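Chromosome-partitioning ATPase Soj (Thermus thermophilus, PDB 1WCV) hydrolyses ATP and binds double-stranded DNA cooperatively in its ATP-bound state, forming nucleoprotein filaments that probably serve chromosome partitioning. Local coordinates at residues N26-L31 and D78-L83. Numbering follows the deposited sequence.
Sequences NLAAYL and DGFHLL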
ATOM      1  N   ASN A  26     -15.248   2.096   8.406  1.00 14.03           N
ATOM      2  CA  ASN A  26     -14.984   1.556   7.087  1.00 13.64           C
ATOM      3  C   ASN A  26     -14.209   0.267   7.027  1.00 15.40           C
ATOM      4  O   ASN A  26     -14.357  -0.485   6.064  1.00 13.49           O
ATOM      5  CB  ASN A  26     -14.349   2.632   6.212  1.00 13.62           C
ATOM      6  CG  ASN A  26     -15.315   3.767   5.926  1.00 14.89           C
ATOM      7  OD1 ASN A  26     -16.431   3.537   5.451  1.00 18.43           O
ATOM      8  ND2 ASN A  26     -14.902   4.993   6.219  1.00 23.06           N
ATOM      9  N   LEU A  27     -13.402  -0.008   8.048  1.00 14.85           N
ATOM     10  CA  LEU A  27     -12.664  -1.265   8.087  1.00 16.14           C
ATOM     11  C   LEU A  27     -13.741  -2.335   8.284  1.00 15.26           C
ATOM     12  O   LEU A  27     -13.713  -3.401   7.670  1.00 16.22           O
ATOM     13  CB  LEU A  27     -11.708  -1.297   9.280  1.00 18.39           C
ATOM     14  CG  LEU A  27     -10.304  -1.891   9.137  1.00 26.01           C
ATOM     15  CD1 LEU A  27      -9.885  -2.412  10.503  1.00 24.47           C
ATOM     16  CD2 LEU A  27     -10.260  -3.015   8.106  1.00 22.50           C
ATOM     17  N   ALA A  28     -14.700  -2.031   9.153  1.00 17.59           N
ATOM     18  CA  ALA A  28     -15.783  -2.957   9.435  1.00 16.55           C
ATOM     19  C   ALA A  28     -16.614  -3.198   8.184  1.00 16.36           C
ATOM     20  O   ALA A  28     -16.995  -4.326   7.893  1.00 18.29           O
ATOM     21  CB  ALA A  28     -16.663  -2.407  10.550  1.00 19.39           C
ATOM     22  N   ALA A  29     -16.883  -2.131   7.440  1.00 16.14           N
ATOM     23  CA  ALA A  29     -17.691  -2.231   6.228  1.00 15.61           C
ATOM     24  C   ALA A  29     -17.051  -3.128   5.185  1.00 19.65           C
ATOM     25  O   ALA A  29     -17.732  -3.933   4.541  1.00 18.19           O
ATOM     26  CB  ALA A  29     -17.937  -0.850   5.644  1.00 18.36           C
ATOM     27  N   TYR A  30     -15.740  -2.996   5.009  1.00 16.04           N
ATOM     28  CA  TYR A  30     -15.065  -3.815   4.021  1.00 14.87           C
ATOM     29  C   TYR A  30     -14.696  -5.208   4.487  1.00 14.85           C
ATOM     30  O   TYR A  30     -14.606  -6.122   3.673  1.00 16.36           O
ATOM     31  CB  TYR A  30     -13.855  -3.069   3.463  1.00 12.53           C
ATOM     32  CG  TYR A  30     -14.295  -1.967   2.527  1.00 13.03           C
ATOM     33  CD1 TYR A  30     -14.777  -2.266   1.252  1.00 13.10           C
ATOM     34  CD2 TYR A  30     -14.306  -0.640   2.937  1.00 12.92           C
ATOM     35  CE1 TYR A  30     -15.265  -1.268   0.412  1.00 13.05           C
ATOM     36  CE2 TYR A  30     -14.791   0.369   2.107  1.00 17.15           C
ATOM     37  CZ  TYR A  30     -15.272   0.045   0.844  1.00 15.88           C
ATOM     38  OH  TYR A  30     -15.763   1.036   0.032  1.00 14.46           O
ATOM     39  N   LEU A  31     -14.483  -5.393   5.786  1.00 14.79           N
ATOM     40  CA  LEU A  31     -14.179  -6.732   6.270  1.00 14.34           C
ATOM     41  C   LEU A  31     -15.471  -7.546   6.101  1.00 17.45           C
ATOM     42  O   LEU A  31     -15.439  -8.744   5.826  1.00 19.81           O
ATOM     43  CB  LEU A  31     -13.739  -6.688   7.739  1.00 15.48           C
ATOM     44  CG  LEU A  31     -12.321  -6.159   8.006  1.00 16.40           C
ATOM     45  CD1 LEU A  31     -12.101  -6.037   9.510  1.00 18.41           C
ATOM     46  CD2 LEU A  31     -11.280  -7.089   7.392  1.00 17.32           C
ATOM     47  N   ASP A  78     -25.052  -1.900   7.312  1.00 28.27           N
ATOM     48  CA  ASP A  78     -24.175  -2.098   6.161  1.00 27.17           C
ATOM     49  C   ASP A  78     -23.455  -3.442   6.118  1.00 26.76           C
ATOM     50  O   ASP A  78     -22.252  -3.500   5.854  1.00 26.24           O
ATOM     51  CB  ASP A  78     -23.137  -0.975   6.083  1.00 28.92           C
ATOM     52  CG  ASP A  78     -22.384  -0.970   4.760  1.00 30.31           C
ATOM     53  OD1 ASP A  78     -21.236  -0.481   4.717  1.00 28.32           O
ATOM     54  OD2 ASP A  78     -22.952  -1.453   3.756  1.00 29.99           O
ATOM     55  N   GLY A  79     -24.182  -4.520   6.381  1.00 24.31           N
ATOM     56  CA  GLY A  79     -23.571  -5.834   6.325  1.00 24.96           C
ATOM     57  C   GLY A  79     -22.897  -6.354   7.582  1.00 22.17           C
ATOM     58  O   GLY A  79     -22.423  -7.486   7.595  1.00 22.06           O
ATOM     59  N   PHE A  80     -22.821  -5.540   8.632  1.00 23.52           N
ATOM     60  CA  PHE A  80     -22.218  -6.009   9.878  1.00 22.32           C
ATOM     61  C   PHE A  80     -23.082  -5.648  11.079  1.00 25.37           C
ATOM     62  O   PHE A  80     -24.175  -5.108  10.923  1.00 24.63           O
ATOM     63  CB  PHE A  80     -20.795  -5.454  10.065  1.00 21.66           C
ATOM     64  CG  PHE A  80     -20.700  -3.952  10.021  1.00 20.49           C
ATOM     65  CD1 PHE A  80     -20.622  -3.280   8.806  1.00 20.41           C
ATOM     66  CD2 PHE A  80     -20.658  -3.209  11.200  1.00 18.12           C
ATOM     67  CE1 PHE A  80     -20.503  -1.893   8.760  1.00 18.25           C
ATOM     68  CE2 PHE A  80     -20.540  -1.820  11.168  1.00 19.04           C
ATOM     69  CZ  PHE A  80     -20.461  -1.158   9.948  1.00 20.87           C
ATOM     70  N   HIS A  81     -22.602  -5.962  12.277  1.00 25.07           N
ATOM     71  CA  HIS A  81     -23.354  -5.656  13.488  1.00 28.01           C
ATOM     72  C   HIS A  81     -22.646  -4.626  14.356  1.00 26.79           C
ATOM     73  O   HIS A  81     -21.434  -4.691  14.543  1.00 26.59           O
ATOM     74  CB  HIS A  81     -23.592  -6.931  14.303  1.00 32.73           C
ATOM     75  CG  HIS A  81     -24.536  -7.899  13.657  1.00 39.46           C
ATOM     76  ND1 HIS A  81     -24.813  -9.137  14.197  1.00 41.73           N
ATOM     77  CD2 HIS A  81     -25.272  -7.809  12.525  1.00 42.99           C
ATOM     78  CE1 HIS A  81     -25.680  -9.767  13.422  1.00 45.22           C
ATOM     79  NE2 HIS A  81     -25.974  -8.983  12.401  1.00 43.19           N
ATOM     80  N   LEU A  82     -23.416  -3.676  14.876  1.00 24.47           N
ATOM     81  CA  LEU A  82     -22.892  -2.623  15.742  1.00 24.95           C
ATOM     82  C   LEU A  82     -23.460  -2.700  17.156  1.00 28.09           C
ATOM     83  O   LEU A  82     -24.670  -2.819  17.342  1.00 28.56           O
ATOM     84  CB  LEU A  82     -23.230  -1.244  15.175  1.00 22.40           C
ATOM     85  CG  LEU A  82     -23.025  -0.075  16.150  1.00 21.76           C
ATOM     86  CD1 LEU A  82     -21.540   0.314  16.203  1.00 20.43           C
ATOM     87  CD2 LEU A  82     -23.868   1.109  15.722  1.00 21.21           C
ATOM     88  N   LEU A  83     -22.576  -2.648  18.148  1.00 26.71           N
ATOM     89  CA  LEU A  83     -22.991  -2.633  19.546  1.00 28.26           C
ATOM     90  C   LEU A  83     -22.780  -1.153  19.854  1.00 28.31           C
ATOM     91  O   LEU A  83     -21.674  -0.724  20.171  1.00 27.89           O
ATOM     92  CB  LEU A  83     -22.066  -3.500  20.399  1.00 31.69           C
ATOM     93  CG  LEU A  83     -22.688  -4.077  21.674  1.00 37.72           C
ATOM     94  CD1 LEU A  83     -21.587  -4.613  22.569  1.00 36.80           C
ATOM     95  CD2 LEU A  83     -23.485  -3.009  22.407  1.00 41.43           C
TER
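With CG of F80 set between its backbone N and carbonyl carbon (chi1 56°) and the ring plane turned nearly perpendicular to the plane of CA, CB and CG (chi2 -83°), one face of the phenyl is laid under the methyl of A28, with A29 meeting the ring obliquely. This is helix-on-sheet packing in the P-loop NTPase fold of a ParA-family ATPase: helix 18-33, whose N-terminal part carries several of the ATP-binding residues, T21 and T22 among them, lies against strand 80-83, which pairs antiparallel with the edge strand 75-77. The methyl of A28 sits over the middle of the ring, CB 4.0 Å from the centroid and 10° off the ring normal, a CH-pi contact. The same methyl also touches L116 of strand 114-118, while F80 reaches V38 and L40 of strand 38-42, so helix and ring meet above neighbouring strands. At A29, CA lies 3.8 Å from CE1 of F80, and the methyl is a little farther from that same carbon. The carbonyl O of A28 comes to 3.9 Å from CD1 of F80, a van der Waals approach. With a leucine in place of F80 there is no flat face, and the A28 methyl would probably lose its CH-pi partner and CA of A29 part of its cover. In the turn before the strand, D78 swings CG anti to its N and brings its carboxylate alongside the helix. No hydrogen bond links the two segments; the carboxylate is instead held by T221, which bonds OD1, and by R33, farther along the same helix, which forms a salt bridge to OD2. R33 also bonds the carbonyl O of A29. Against the helix itself, OD1 of D78 rests 3.4 Å from CB of A29.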